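Local coordinates for protein YchN (PDB 1JX7) that is of unknown function but assembles into a homohexamer, a dimer of trimers, and belongs to the DsrE/DsrF-like family, at residues L37-M42 and V73-C78; M1-I6 and E32-R38. All coordinates share one frame; numbering follows the deposited sequence.

Contact 1 of 2, residues L37-M42 and V73-C78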
loop_
_atom_site.group_PDB
_atom_site.type_symbol
_atom_site.label_atom_id
_atom_site.label_comp_id
_atom_site.label_asym_id
_atom_site.label_seq_id
_atom_site.Cartn_x
_atom_site.Cartn_y
_atom_site.Cartn_z
ATOM N N LEU A 37 2.986 -24.033 -15.278
ATOM C CA LEU A 37 2.834 -22.872 -14.410
ATOM C C LEU A 37 3.803 -22.925 -13.250
ATOM O O LEU A 37 3.925 -23.952 -12.580
ATOM C CB LEU A 37 1.397 -22.841 -13.878
ATOM C CG LEU A 37 0.830 -21.593 -13.196
ATOM C CD1 LEU A 37 -0.504 -21.973 -12.564
ATOM C CD2 LEU A 37 1.781 -21.078 -12.126
ATOM N N ARG A 38 4.488 -21.807 -13.013
ATOM C CA ARG A 38 5.458 -21.697 -11.928
ATOM C C ARG A 38 5.087 -20.475 -11.099
ATOM O O ARG A 38 4.769 -19.413 -11.652
ATOM C CB ARG A 38 6.863 -21.527 -12.484
ATOM C CG ARG A 38 7.459 -22.750 -13.158
ATOM C CD ARG A 38 8.806 -22.354 -13.708
ATOM N NE ARG A 38 9.751 -23.456 -13.776
ATOM C CZ ARG A 38 9.774 -24.370 -14.739
ATOM N NH1 ARG A 38 8.888 -24.312 -15.721
ATOM N NH2 ARG A 38 10.688 -25.329 -14.719
ATOM N N LEU A 39 5.145 -20.629 -9.780
ATOM C CA LEU A 39 4.802 -19.570 -8.832
ATOM C C LEU A 39 5.977 -19.182 -7.961
ATOM O O LEU A 39 6.540 -20.016 -7.262
ATOM C CB LEU A 39 3.664 -20.042 -7.918
ATOM C CG LEU A 39 2.328 -19.290 -7.842
ATOM C CD1 LEU A 39 2.552 -17.896 -7.260
ATOM C CD2 LEU A 39 1.697 -19.225 -9.233
ATOM N N PHE A 40 6.337 -17.913 -7.986
ATOM C CA PHE A 40 7.428 -17.446 -7.159
ATOM C C PHE A 40 6.841 -16.461 -6.167
ATOM O O PHE A 40 5.968 -15.678 -6.532
ATOM C CB PHE A 40 8.496 -16.764 -8.021
ATOM C CG PHE A 40 9.797 -16.555 -7.299
ATOM C CD1 PHE A 40 9.999 -15.420 -6.517
ATOM C CD2 PHE A 40 10.786 -17.530 -7.341
ATOM C CE1 PHE A 40 11.166 -15.259 -5.781
ATOM C CE2 PHE A 40 11.958 -17.378 -6.614
ATOM C CZ PHE A 40 12.154 -16.241 -5.830
ATOM N N LEU A 41 7.293 -16.502 -4.923
ATOM C CA LEU A 41 6.791 -15.566 -3.922
ATOM C C LEU A 41 7.951 -14.810 -3.293
ATOM O O LEU A 41 8.837 -15.417 -2.690
ATOM C CB LEU A 41 6.015 -16.304 -2.828
ATOM C CG LEU A 41 4.873 -17.219 -3.281
ATOM C CD1 LEU A 41 4.121 -17.745 -2.060
ATOM C CD2 LEU A 41 3.946 -16.460 -4.218
HETATM N N MSE A 42 7.935 -13.483 -3.439
HETATM C CA MSE A 42 8.981 -12.626 -2.887
HETATM C C MSE A 42 8.498 -11.901 -1.637
HETATM O O MSE A 42 7.343 -12.010 -1.245
HETATM C CB MSE A 42 9.434 -11.585 -3.924
HETATM C CG MSE A 42 10.097 -12.167 -5.163
HETATM SE SE MSE A 42 10.834 -10.922 -6.210
HETATM C CE MSE A 42 9.391 -9.985 -6.682
ATOM N N VAL A 73 2.463 -27.903 -9.548
ATOM C CA VAL A 73 2.784 -26.555 -9.992
ATOM C C VAL A 73 3.838 -26.124 -8.980
ATOM O O VAL A 73 3.560 -26.061 -7.776
ATOM C CB VAL A 73 1.569 -25.615 -9.907
ATOM C CG1 VAL A 73 1.998 -24.180 -10.138
ATOM C CG2 VAL A 73 0.543 -26.018 -10.937
ATOM N N PRO A 74 5.064 -25.837 -9.437
ATOM C CA PRO A 74 6.132 -25.424 -8.521
ATOM C C PRO A 74 5.842 -24.098 -7.817
ATOM O O PRO A 74 5.412 -23.126 -8.440
ATOM C CB PRO A 74 7.363 -25.339 -9.419
ATOM C CG PRO A 74 7.010 -26.197 -10.613
ATOM C CD PRO A 74 5.559 -25.886 -10.826
ATOM N N VAL A 75 6.086 -24.081 -6.516
ATOM C CA VAL A 75 5.874 -22.892 -5.702
ATOM C C VAL A 75 7.159 -22.622 -4.934
ATOM O O VAL A 75 7.508 -23.358 -4.013
ATOM C CB VAL A 75 4.709 -23.126 -4.699
ATOM C CG1 VAL A 75 4.670 -22.016 -3.655
ATOM C CG2 VAL A 75 3.387 -23.205 -5.458
ATOM N N LYS A 76 7.866 -21.565 -5.320
ATOM C CA LYS A 76 9.123 -21.230 -4.659
ATOM C C LYS A 76 9.076 -19.983 -3.786
ATOM O O LYS A 76 8.507 -18.951 -4.179
ATOM C CB LYS A 76 10.229 -21.078 -5.718
ATOM C CG LYS A 76 10.679 -22.393 -6.348
ATOM C CD LYS A 76 11.360 -23.269 -5.308
ATOM C CE LYS A 76 11.964 -24.519 -5.917
ATOM N NZ LYS A 76 12.762 -25.300 -4.908
ATOM N N LEU A 77 9.656 -20.078 -2.604
ATOM C CA LEU A 77 9.718 -18.954 -1.675
ATOM C C LEU A 77 11.152 -18.413 -1.744
ATOM O O LEU A 77 12.109 -19.183 -1.686
ATOM C CB LEU A 77 9.412 -19.402 -0.246
ATOM C CG LEU A 77 8.156 -20.221 0.041
ATOM C CD1 LEU A 77 8.046 -20.440 1.538
ATOM C CD2 LEU A 77 6.921 -19.516 -0.460
ATOM N N CYS A 78 11.298 -17.091 -1.866
ATOM C CA CYS A 78 12.619 -16.477 -1.960
ATOM C C CYS A 78 13.456 -16.658 -0.705
ATOM O O CYS A 78 13.045 -16.293 0.400
ATOM C CB CYS A 78 12.488 -14.990 -2.277
ATOM S SG CYS A 78 14.041 -14.239 -2.804
#
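Leu39 and Lys76 lie at the middle of a parallel ladder of four backbone hydrogen bonds. Leu39 N donates to Pro74 O at 2.8 Å, and Leu39 O accepts from Lys76 N at 2.8 Å. Lys76 O then receives Leu41 N, with an angle of 152° at the hydrogen. The last bond runs from Cys78 N to Leu41 O at 3.1 Å. Leu39 and Leu41 thus bond through both N and O, while Phe40 makes a CA-H...O contact with Lys76 O. That oxygen also lies over one face of the Phe40 ring, towards the rim.

A chi1 of -166° sets Phe40 CG beside its carbonyl carbon, and the ring passes Lys76 CB to reach Cys78, where CE1 meets CB at 3.8 Å. The Cys78 sulfur sits at the ring edge, 5.3 Å from SG to the Phe40 centroid, as a sulfur-aromatic contact. On the other face of the sheet Leu41 and Leu77 lie side by side and point the same way, with Leu41 CD1 3.7 Å from Leu77 CD2. Before the strand 75-78 begins, Val73 CG1 packs against Leu37 CD2 at 3.7 Å.

The pairing joins the two strands of the beta-alpha-beta unit 36-41, 61-70, 75-78, and Cys78 is the N-cap residue of helix 79-84. Lys76 carries its amine to Glu97 on the next strand, 96-99, in a salt bridge. Helix 101-107 covers the Phe40 and Lys76 face through Leu104, Glu103 and Trp107. Helix 61-70 packs on Leu37 and Val75 on the opposite face and on Val73 just before the strand. Strand 3-8 flanks 37-41 on its other edge.

Contact 2 of 2, residues M1-I6 and E32-R38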
loop_
_atom_site.group_PDB
_atom_site.type_symbol
_atom_site.label_atom_id
_atom_site.label_comp_id
_atom_site.label_asym_id
_atom_site.label_seq_id
_atom_site.Cartn_x
_atom_site.Cartn_y
_atom_site.Cartn_z
HETATM N N MSE A 1 3.462 -25.888 -26.155
HETATM C CA MSE A 1 2.878 -25.653 -24.801
HETATM C C MSE A 1 3.006 -24.174 -24.459
HETATM O O MSE A 1 2.810 -23.313 -25.318
HETATM C CB MSE A 1 3.611 -26.512 -23.766
HETATM C CG MSE A 1 2.996 -26.519 -22.375
HETATM SE SE MSE A 1 3.896 -27.647 -21.289
HETATM C CE MSE A 1 5.596 -26.993 -21.423
ATOM N N GLN A 2 3.337 -23.874 -23.204
ATOM C CA GLN A 2 3.477 -22.489 -22.779
ATOM C C GLN A 2 3.973 -22.390 -21.350
ATOM O O GLN A 2 3.487 -23.095 -20.473
ATOM C CB GLN A 2 2.137 -21.773 -22.886
ATOM C CG GLN A 2 2.171 -20.368 -22.371
ATOM C CD GLN A 2 0.897 -19.609 -22.655
ATOM O OE1 GLN A 2 0.766 -18.445 -22.283
ATOM N NE2 GLN A 2 -0.057 -20.263 -23.322
ATOM N N LYS A 3 4.939 -21.504 -21.132
ATOM C CA LYS A 3 5.493 -21.317 -19.802
ATOM C C LYS A 3 5.028 -19.998 -19.203
ATOM O O LYS A 3 5.300 -18.915 -19.744
ATOM C CB LYS A 3 7.022 -21.365 -19.840
ATOM C CG LYS A 3 7.569 -22.725 -20.228
ATOM C CD LYS A 3 9.057 -22.872 -19.905
ATOM C CE LYS A 3 9.306 -22.852 -18.401
ATOM N NZ LYS A 3 10.714 -23.170 -18.029
ATOM N N ILE A 4 4.324 -20.088 -18.090
ATOM C CA ILE A 4 3.824 -18.907 -17.406
ATOM C C ILE A 4 4.353 -18.828 -15.987
ATOM O O ILE A 4 4.174 -19.751 -15.188
ATOM C CB ILE A 4 2.290 -18.903 -17.353
ATOM C CG1 ILE A 4 1.721 -18.658 -18.747
ATOM C CG2 ILE A 4 1.814 -17.859 -16.362
ATOM C CD1 ILE A 4 0.213 -18.793 -18.799
ATOM N N VAL A 5 5.023 -17.718 -15.671
ATOM C CA VAL A 5 5.561 -17.515 -14.340
ATOM C C VAL A 5 4.692 -16.472 -13.653
ATOM O O VAL A 5 4.289 -15.471 -14.262
ATOM C CB VAL A 5 7.016 -16.997 -14.377
ATOM C CG1 VAL A 5 7.494 -16.678 -12.975
ATOM C CG2 VAL A 5 7.918 -18.031 -15.016
ATOM N N ILE A 6 4.382 -16.720 -12.381
ATOM C CA ILE A 6 3.583 -15.787 -11.602
ATOM C C ILE A 6 4.396 -15.377 -10.387
ATOM O O ILE A 6 4.907 -16.216 -9.654
ATOM C CB ILE A 6 2.260 -16.428 -11.121
ATOM C CG1 ILE A 6 1.230 -16.407 -12.255
ATOM C CG2 ILE A 6 1.734 -15.690 -9.880
ATOM C CD1 ILE A 6 -0.179 -16.825 -11.833
ATOM N N GLU A 32 -6.073 -25.027 -18.753
ATOM C CA GLU A 32 -5.131 -25.907 -19.427
ATOM C C GLU A 32 -4.416 -26.827 -18.447
ATOM O O GLU A 32 -3.336 -26.519 -17.945
ATOM C CB GLU A 32 -4.113 -25.098 -20.238
ATOM C CG GLU A 32 -4.684 -24.545 -21.527
ATOM C CD GLU A 32 -3.616 -24.081 -22.497
ATOM O OE1 GLU A 32 -3.171 -22.914 -22.401
ATOM O OE2 GLU A 32 -3.212 -24.892 -23.357
ATOM N N SER A 33 -5.050 -27.958 -18.201
ATOM C CA SER A 33 -4.582 -29.008 -17.308
ATOM C C SER A 33 -3.072 -29.254 -17.368
ATOM O O SER A 33 -2.468 -29.659 -16.367
ATOM C CB SER A 33 -5.330 -30.307 -17.649
ATOM O OG SER A 33 -4.947 -31.376 -16.810
ATOM N N ASN A 34 -2.488 -29.004 -18.538
ATOM C CA ASN A 34 -1.062 -29.211 -18.777
ATOM C C ASN A 34 -0.232 -27.933 -18.737
ATOM O O ASN A 34 0.986 -27.968 -18.934
ATOM C CB ASN A 34 -0.867 -29.876 -20.140
ATOM C CG ASN A 34 0.069 -31.064 -20.080
ATOM O OD1 ASN A 34 1.212 -30.949 -19.635
ATOM N ND2 ASN A 34 -0.417 -32.220 -20.526
ATOM N N LEU A 35 -0.881 -26.807 -18.493
ATOM C CA LEU A 35 -0.198 -25.517 -18.460
ATOM C C LEU A 35 1.013 -25.517 -17.530
ATOM O O LEU A 35 0.875 -25.744 -16.321
ATOM C CB LEU A 35 -1.206 -24.428 -18.039
ATOM C CG LEU A 35 -0.863 -22.948 -17.865
ATOM C CD1 LEU A 35 -0.347 -22.722 -16.473
ATOM C CD2 LEU A 35 0.138 -22.495 -18.912
ATOM N N ASP A 36 2.196 -25.295 -18.105
ATOM C CA ASP A 36 3.450 -25.234 -17.335
ATOM C C ASP A 36 3.396 -23.925 -16.540
ATOM O O ASP A 36 3.715 -22.847 -17.057
ATOM C CB ASP A 36 4.657 -25.228 -18.291
ATOM C CG ASP A 36 5.983 -24.933 -17.579
ATOM O OD1 ASP A 36 6.078 -23.886 -16.910
ATOM O OD2 ASP A 36 6.935 -25.741 -17.706
ATOM N N LEU A 37 2.986 -24.033 -15.278
ATOM C CA LEU A 37 2.834 -22.872 -14.410
ATOM C C LEU A 37 3.803 -22.925 -13.250
ATOM O O LEU A 37 3.925 -23.952 -12.580
ATOM C CB LEU A 37 1.397 -22.841 -13.878
ATOM C CG LEU A 37 0.830 -21.593 -13.196
ATOM C CD1 LEU A 37 -0.504 -21.973 -12.564
ATOM C CD2 LEU A 37 1.781 -21.078 -12.126
ATOM N N ARG A 38 4.488 -21.807 -13.013
ATOM C CA ARG A 38 5.458 -21.697 -11.928
ATOM C C ARG A 38 5.087 -20.475 -11.099
ATOM O O ARG A 38 4.769 -19.413 -11.652
ATOM C CB ARG A 38 6.863 -21.527 -12.484
ATOM C CG ARG A 38 7.459 -22.750 -13.158
ATOM C CD ARG A 38 8.806 -22.354 -13.708
ATOM N NE ARG A 38 9.751 -23.456 -13.776
ATOM C CZ ARG A 38 9.774 -24.370 -14.739
ATOM N NH1 ARG A 38 8.888 -24.312 -15.721
ATOM N NH2 ARG A 38 10.688 -25.329 -14.719
#
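Ile4 and Arg38 anchor the backbone pairing of two parallel strands. Ile4 N donates to Asp36 O in an almost straight bond of 3.0 Å, 176° at the hydrogen. Ile4 O takes Arg38 N at 3.0 Å. Arg38 O in turn accepts Ile6 N at 2.8 Å. At the start of the ladder, Asp36 N reaches Gln2 O only weakly.

The charged groups gather on the Lys3, Asp36 and Arg38 face. Arg38 NH1 forms a salt bridge with Asp36 OD1 at 3.1 Å, and its hydrogen bonds to OD1 and OD2 are both weak. Lys3 runs obliquely across this pair. Its CG lies 3.8 Å from Asp36 CG, and a bend at chi3 (66°) turns NZ over one face of the Arg38 guanidinium. Both cations lie by the Asp36 carboxylate, which probably offsets their charge. Lys3 NZ is 4.6 Å from Asp36 OD2, beyond a salt bridge. A leucine in place of Lys3 has no amine to set over Arg38, and the Asp36 carboxylate would probably lose part of the positive charge around it.

Packing flanks the pairing. Ile4, on the face away from Lys3, makes an apolar contact with Leu35 of the turn, CD1 to CD2 at 3.7 Å. On the Lys3 and Asp36 face, the selenomethionine Met1 crosses Asp36 at about a right angle, its CE 3.7 Å from Asp36 CB. Leu109 of a neighbouring subunit packs against Gln2, Ile4 and Glu32.

A type I turn from Glu32 to Leu35 follows helix 17-31 and leads into strand 36-41. The pairing closes a beta-alpha-beta unit, strand 3-8, helix 17-31, strand 36-41, in the parallel alpha/beta sheet.

How the contacts relate
From the N terminus, strand 3-8 runs into helix 17-31, and contact 2 closes that loop when strand 36-41 returns beside it. The chain then passes through helix 61-70, and contact 1 closes the second loop at strand 75-78. The two loops follow in series. They share Leu37 and Arg38, so strand 36-41 is the common member, paired on one edge with 3-8 and on the other with 75-78. The contacts also meet directly: Phe40 N lies 2.8 Å from Ile6 O, a probable hydrogen bond. Together they set three neighbouring strands of the sheet, which 96-99 and 113-116 flank within the chain.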